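Local coordinates for uncharacterized protein (Streptococcus pneumoniae, PDB 3LFT) that binds L-tryptophan and probably serves as the substrate-binding component of an ABC transporter, at residues V165-A169 against M183-V187; D188-I194 against K214-S219. The contacts are given in a common frame with arbitrary orientation. Numbering follows the deposited sequence.

Interaction 1: residues V165-A169 against M183-V187; sequences VETFA and MTSKV
Phe168 is the hub of this contact: its ring, at chi1 -63° (m) and chi2 -92°, reaches from the extended segment 165-169 across to the turn at the end of helix 176-183. Selenomethionine Met183, with chi1 p, sets its CB over one ring face, 3.5 Å from the centroid and only 3° off the normal, a CH-pi contact, while SE stands 5.0 Å from that centroid, obliquely, in a Met-aromatic contact. The backbones stay apart, Phe168 CA to Met183 CA 7.3 Å and Glu166 CA to Val187 CA 7.9 Å, so side chains alone bridge the gap. This is the edge of a Rossmann-like alpha/beta lobe: strand 164-170 ends its parallel sheet, and 183-187 finishes the beta-alpha-beta crossover leading past strand 135-141 to strand 189-192. The turn closes through Lys186 N to Met183 O, 2.9 Å. Lys186, chi1 m, lays CD at the ring edge, 4.0 Å from Phe168 CZ; Val187 CG1 approaches Phe168 CE2 to 4.0 Å. Fully extended Glu166 brings OE2 to 4.2 Å from Lys186 CB.

Interaction 2: residues D188-I194 against K214-S219; sequences DAIWVPI and KPIYPS. With TRP (tryptophan), chain C.
Ile190 and Ile216 pair on one face of the sheet, both m,t rotamers, with Ile190 CD1 4.2 Å from Ile216 CG1; Val192 CB lies 4.1 Å from Pro218 CB on that same face. Trp191 (chi1 t) and Tyr217 (chi1 m) occupy the other, Trp191 CD1 reaching Tyr217 CB at 4.3 Å. Strands 189-192 and 216-218 run parallel, 7° apart, with axes 4.6 Å apart at closest and Ile190, Trp191 and Val192 in register with Ile216, Tyr217 and Pro218. Ile190 N donates to Pro215 O (3.0 Å), Tyr217 N to Ile190 O (2.7 Å) and Val192 N to Tyr217 O (3.1 Å). Beyond the strands, Ser219 N and OG both donate to Val192 O, at 2.9 and 2.7 Å. At the opposite end a water joins Asp188 OD1 (2.7 Å) to Lys214 NZ (3.1 Å), while Asp188 OD2 accepts hydrogen bonds from Lys134 N and Thr135 N. Ile194 belongs to the tryptophan pocket, its CG2 3.3 Å from ligand CD2, as suits the strand-end cleft of a periplasmic-binding-protein fold. Strand 135-141 flanks 189-192, Trp191 stacks on Phe154 of helix 145-160, and helix 202-208 packs against Ile216.

In the fold
From the N terminus the chain first builds most of the six-stranded lobe, then enters the second lobe with strand 135-141 and helix 145-160, and lays down strand 164-170, the outer strand on which interaction 1 begins. After thirteen intervening residues, interaction 1 closes its loop at the end of helix 176-183 and in the turn beyond; the chain runs directly into 188-194, where interaction 2 opens, to close after helices 196-200 and 202-208. The two loops therefore follow in series, neither nesting nor crossing. Strand 135-141 lies between 164-170 and 189-192, so the contacts fasten successive crossovers of one four-stranded parallel sheet, out to its other edge at 216-218. Their centres are 10 Å apart, and they touch where Met183 and Thr184 pack on Ile190.

Interaction 1: residues V165-A169 against M183-V187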
loop_
_atom_site.group_PDB
_atom_site.type_symbol
_atom_site.label_atom_id
_atom_site.label_comp_id
_atom_site.label_asym_id
_atom_site.label_seq_id
_atom_site.Cartn_x
_atom_site.Cartn_y
_atom_site.Cartn_z
ATOM N N VAL A 165 -19.051 8.506 -5.978
ATOM C CA VAL A 165 -18.078 7.439 -6.213
ATOM C C VAL A 165 -18.843 6.208 -6.683
ATOM O O VAL A 165 -19.799 5.761 -6.029
ATOM C CB VAL A 165 -17.263 7.085 -4.954
ATOM C CG1 VAL A 165 -16.313 5.926 -5.232
ATOM C CG2 VAL A 165 -16.493 8.287 -4.437
ATOM N N GLU A 166 -18.449 5.727 -7.857
ATOM C CA GLU A 166 -18.930 4.457 -8.395
ATOM C C GLU A 166 -17.783 3.467 -8.303
ATOM O O GLU A 166 -16.635 3.795 -8.643
ATOM C CB GLU A 166 -19.376 4.608 -9.856
ATOM C CG GLU A 166 -20.025 3.353 -10.467
ATOM C CD GLU A 166 -20.823 3.635 -11.744
ATOM O OE1 GLU A 166 -21.469 2.692 -12.247
ATOM O OE2 GLU A 166 -20.804 4.789 -12.233
ATOM N N THR A 167 -18.082 2.254 -7.850
ATOM C CA THR A 167 -17.036 1.242 -7.647
ATOM C C THR A 167 -16.862 0.309 -8.844
ATOM O O THR A 167 -17.852 -0.102 -9.466
ATOM C CB THR A 167 -17.275 0.444 -6.360
ATOM O OG1 THR A 167 -18.576 -0.155 -6.404
ATOM C CG2 THR A 167 -17.185 1.370 -5.159
ATOM N N PHE A 168 -15.606 0.013 -9.169
ATOM C CA PHE A 168 -15.232 -0.872 -10.258
ATOM C C PHE A 168 -14.180 -1.824 -9.722
ATOM O O PHE A 168 -12.968 -1.622 -9.892
ATOM C CB PHE A 168 -14.734 -0.088 -11.475
ATOM C CG PHE A 168 -15.775 0.806 -12.075
ATOM C CD1 PHE A 168 -16.600 0.341 -13.106
ATOM C CD2 PHE A 168 -15.957 2.105 -11.592
ATOM C CE1 PHE A 168 -17.570 1.171 -13.657
ATOM C CE2 PHE A 168 -16.928 2.936 -12.131
ATOM C CZ PHE A 168 -17.736 2.468 -13.165
ATOM N N ALA A 169 -14.657 -2.846 -9.021
ATOM C CA ALA A 169 -13.774 -3.858 -8.467
ATOM C C ALA A 169 -13.416 -4.883 -9.529
ATOM O O ALA A 169 -14.249 -5.252 -10.371
ATOM C CB ALA A 169 -14.406 -4.527 -7.255
HETATM N N MSE A 183 -15.295 2.048 -17.338
HETATM C CA MSE A 183 -15.455 3.087 -16.340
HETATM C C MSE A 183 -15.223 4.483 -16.897
HETATM O O MSE A 183 -15.864 5.418 -16.463
HETATM C CB MSE A 183 -14.577 2.828 -15.117
HETATM C CG MSE A 183 -13.100 3.130 -15.321
HETATM SE SE MSE A 183 -12.010 2.401 -13.917
HETATM C CE MSE A 183 -12.554 3.537 -12.449
ATOM N N THR A 184 -14.344 4.622 -17.886
ATOM C CA THR A 184 -13.996 5.970 -18.351
ATOM C C THR A 184 -15.093 6.651 -19.168
ATOM O O THR A 184 -15.025 7.854 -19.397
ATOM C CB THR A 184 -12.604 6.068 -19.045
ATOM O OG1 THR A 184 -12.532 5.199 -20.176
ATOM C CG2 THR A 184 -11.452 5.777 -18.076
ATOM N N SER A 185 -16.101 5.895 -19.598
ATOM C CA SER A 185 -17.286 6.475 -20.229
ATOM C C SER A 185 -18.332 6.864 -19.183
ATOM O O SER A 185 -19.340 7.505 -19.506
ATOM C CB SER A 185 -17.899 5.484 -21.220
ATOM O OG SER A 185 -18.783 4.598 -20.558
ATOM N N LYS A 186 -18.089 6.473 -17.930
ATOM C CA LYS A 186 -19.051 6.665 -16.835
ATOM C C LYS A 186 -18.622 7.680 -15.774
ATOM O O LYS A 186 -19.461 8.184 -15.010
ATOM C CB LYS A 186 -19.318 5.339 -16.126
ATOM C CG LYS A 186 -20.098 4.325 -16.966
ATOM C CD LYS A 186 -20.122 2.968 -16.276
ATOM C CE LYS A 186 -21.027 1.978 -16.991
ATOM N NZ LYS A 186 -22.462 2.349 -16.813
ATOM N N VAL A 187 -17.322 7.952 -15.699
ATOM C CA VAL A 187 -16.784 8.778 -14.614
ATOM C C VAL A 187 -15.866 9.868 -15.131
ATOM O O VAL A 187 -15.374 9.795 -16.265
ATOM C CB VAL A 187 -16.040 7.934 -13.538
ATOM C CG1 VAL A 187 -16.928 6.807 -13.030
ATOM C CG2 VAL A 187 -14.714 7.380 -14.080
#

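Interaction 2: residues D188-I194 against K214-S219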
loop_
_atom_site.group_PDB
_atom_site.type_symbol
_atom_site.label_atom_id
_atom_site.label_comp_id
_atom_site.label_asym_id
_atom_site.label_seq_id
_atom_site.Cartn_x
_atom_site.Cartn_y
_atom_site.Cartn_z
ATOM N N ASP A 188 -15.638 10.872 -14.282
ATOM C CA ASP A 188 -14.788 12.001 -14.639
ATOM C C ASP A 188 -13.339 11.813 -14.243
ATOM O O ASP A 188 -12.460 12.472 -14.784
ATOM C CB ASP A 188 -15.315 13.275 -13.990
ATOM C CG ASP A 188 -16.734 13.594 -14.405
ATOM O OD1 ASP A 188 -17.057 13.421 -15.602
ATOM O OD2 ASP A 188 -17.514 13.997 -13.518
ATOM N N ALA A 189 -13.099 10.927 -13.280
ATOM C CA ALA A 189 -11.758 10.699 -12.766
ATOM C C ALA A 189 -11.693 9.297 -12.219
ATOM O O ALA A 189 -12.721 8.745 -11.800
ATOM C CB ALA A 189 -11.426 11.708 -11.650
ATOM N N ILE A 190 -10.495 8.733 -12.243
ATOM C CA ILE A 190 -10.233 7.401 -11.685
ATOM C C ILE A 190 -9.453 7.586 -10.400
ATOM O O ILE A 190 -8.475 8.328 -10.392
ATOM C CB ILE A 190 -9.417 6.523 -12.667
ATOM C CG1 ILE A 190 -10.181 6.299 -13.978
ATOM C CG2 ILE A 190 -9.036 5.175 -12.012
ATOM C CD1 ILE A 190 -9.291 5.801 -15.105
ATOM N N TRP A 191 -9.893 6.934 -9.330
ATOM C CA TRP A 191 -9.167 6.885 -8.064
ATOM C C TRP A 191 -8.787 5.450 -7.745
ATOM O O TRP A 191 -9.576 4.522 -7.950
ATOM C CB TRP A 191 -10.003 7.494 -6.935
ATOM C CG TRP A 191 -9.432 7.325 -5.565
ATOM C CD1 TRP A 191 -8.441 8.063 -4.991
ATOM C CD2 TRP A 191 -9.819 6.338 -4.610
ATOM N NE1 TRP A 191 -8.179 7.586 -3.713
ATOM C CE2 TRP A 191 -9.037 6.543 -3.454
ATOM C CE3 TRP A 191 -10.798 5.332 -4.598
ATOM C CZ2 TRP A 191 -9.171 5.745 -2.307
ATOM C CZ3 TRP A 191 -10.924 4.529 -3.450
ATOM C CH2 TRP A 191 -10.125 4.755 -2.321
ATOM N N VAL A 192 -7.550 5.263 -7.291
ATOM C CA VAL A 192 -7.043 3.928 -6.940
ATOM C C VAL A 192 -6.554 3.978 -5.508
ATOM O O VAL A 192 -5.721 4.829 -5.182
ATOM C CB VAL A 192 -5.860 3.497 -7.831
ATOM C CG1 VAL A 192 -5.413 2.077 -7.474
ATOM C CG2 VAL A 192 -6.250 3.553 -9.307
ATOM N N PRO A 193 -7.058 3.103 -4.625
ATOM C CA PRO A 193 -6.548 3.046 -3.256
ATOM C C PRO A 193 -5.146 2.438 -3.208
ATOM O O PRO A 193 -4.533 2.146 -4.259
ATOM C CB PRO A 193 -7.581 2.178 -2.522
ATOM C CG PRO A 193 -8.212 1.353 -3.573
ATOM C CD PRO A 193 -8.144 2.136 -4.865
ATOM N N ILE A 194 -4.634 2.259 -1.993
ATOM C CA ILE A 194 -3.361 1.566 -1.783
ATOM C C ILE A 194 -3.652 0.069 -2.025
ATOM O O ILE A 194 -4.017 -0.658 -1.092
ATOM C CB ILE A 194 -2.773 1.850 -0.378
ATOM C CG1 ILE A 194 -2.688 3.351 -0.086
ATOM C CG2 ILE A 194 -1.395 1.231 -0.261
ATOM C CD1 ILE A 194 -2.346 3.633 1.380
ATOM N N LYS A 214 -8.951 10.897 -18.814
ATOM C CA LYS A 214 -9.498 11.231 -17.505
ATOM C C LYS A 214 -8.328 11.349 -16.553
ATOM O O LYS A 214 -7.384 10.579 -16.651
ATOM C CB LYS A 214 -10.410 10.122 -16.980
ATOM C CG LYS A 214 -11.560 9.755 -17.880
ATOM C CD LYS A 214 -12.250 10.988 -18.420
ATOM C CE LYS A 214 -13.176 10.605 -19.545
ATOM N NZ LYS A 214 -14.073 11.724 -19.850
ATOM N N PRO A 215 -8.382 12.288 -15.605
ATOM C CA PRO A 215 -7.307 12.291 -14.604
ATOM C C PRO A 215 -7.368 11.056 -13.707
ATOM O O PRO A 215 -8.461 10.595 -13.349
ATOM C CB PRO A 215 -7.611 13.537 -13.778
ATOM C CG PRO A 215 -9.052 13.815 -14.009
ATOM C CD PRO A 215 -9.343 13.382 -15.402
ATOM N N ILE A 216 -6.196 10.548 -13.342
ATOM C CA ILE A 216 -6.065 9.414 -12.426
ATOM C C ILE A 216 -5.437 9.916 -11.135
ATOM O O ILE A 216 -4.403 10.615 -11.155
ATOM C CB ILE A 216 -5.193 8.296 -13.016
ATOM C CG1 ILE A 216 -5.679 7.885 -14.406
ATOM C CG2 ILE A 216 -5.196 7.074 -12.109
ATOM C CD1 ILE A 216 -4.597 7.123 -15.200
ATOM N N TYR A 217 -6.065 9.570 -10.014
ATOM C CA TYR A 217 -5.541 9.873 -8.683
ATOM C C TYR A 217 -5.198 8.551 -7.975
ATOM O O TYR A 217 -6.022 8.004 -7.226
ATOM C CB TYR A 217 -6.587 10.636 -7.879
ATOM C CG TYR A 217 -6.807 12.073 -8.293
ATOM C CD1 TYR A 217 -6.067 13.089 -7.688
ATOM C CD2 TYR A 217 -7.766 12.436 -9.246
ATOM C CE1 TYR A 217 -6.289 14.422 -8.005
ATOM C CE2 TYR A 217 -7.973 13.794 -9.583
ATOM C CZ TYR A 217 -7.222 14.757 -8.958
ATOM O OH TYR A 217 -7.422 16.091 -9.244
ATOM N N PRO A 218 -3.991 8.017 -8.215
ATOM C CA PRO A 218 -3.641 6.685 -7.701
ATOM C C PRO A 218 -2.775 6.829 -6.454
ATOM O O PRO A 218 -1.843 7.642 -6.421
ATOM C CB PRO A 218 -2.855 6.074 -8.854
ATOM C CG PRO A 218 -2.110 7.280 -9.467
ATOM C CD PRO A 218 -2.962 8.518 -9.153
ATOM N N SER A 219 -3.064 6.027 -5.426
ATOM C CA SER A 219 -2.473 6.199 -4.088
ATOM C C SER A 219 -1.064 5.659 -3.916
ATOM O O SER A 219 -0.786 4.886 -2.981
ATOM C CB SER A 219 -3.422 5.610 -3.038
ATOM O OG SER A 219 -4.692 6.224 -3.123
HETATM N N TRP C . -0.544 -1.126 2.311
HETATM C CA TRP C . -0.732 -2.170 1.262
HETATM C C TRP C . -1.427 -3.358 1.844
HETATM O O TRP C . -1.353 -4.456 1.285
HETATM C CB TRP C . 0.628 -2.546 0.653
HETATM C CG TRP C . 1.288 -1.360 -0.003
HETATM C CD1 TRP C . 2.302 -0.553 0.514
HETATM C CD2 TRP C . 0.955 -0.805 -1.319
HETATM N NE1 TRP C . 2.610 0.436 -0.391
HETATM C CE2 TRP C . 1.842 0.351 -1.478
HETATM C CE3 TRP C . 0.025 -1.154 -2.271
HETATM C CZ2 TRP C . 1.745 1.093 -2.641
HETATM C CZ3 TRP C . -0.051 -0.382 -3.426
HETATM C CH2 TRP C . 0.810 0.721 -3.596
HETATM O OXT TRP C . -2.075 -3.227 2.891
HETATM O O HOH W 1 -15.422 13.585 -17.770
#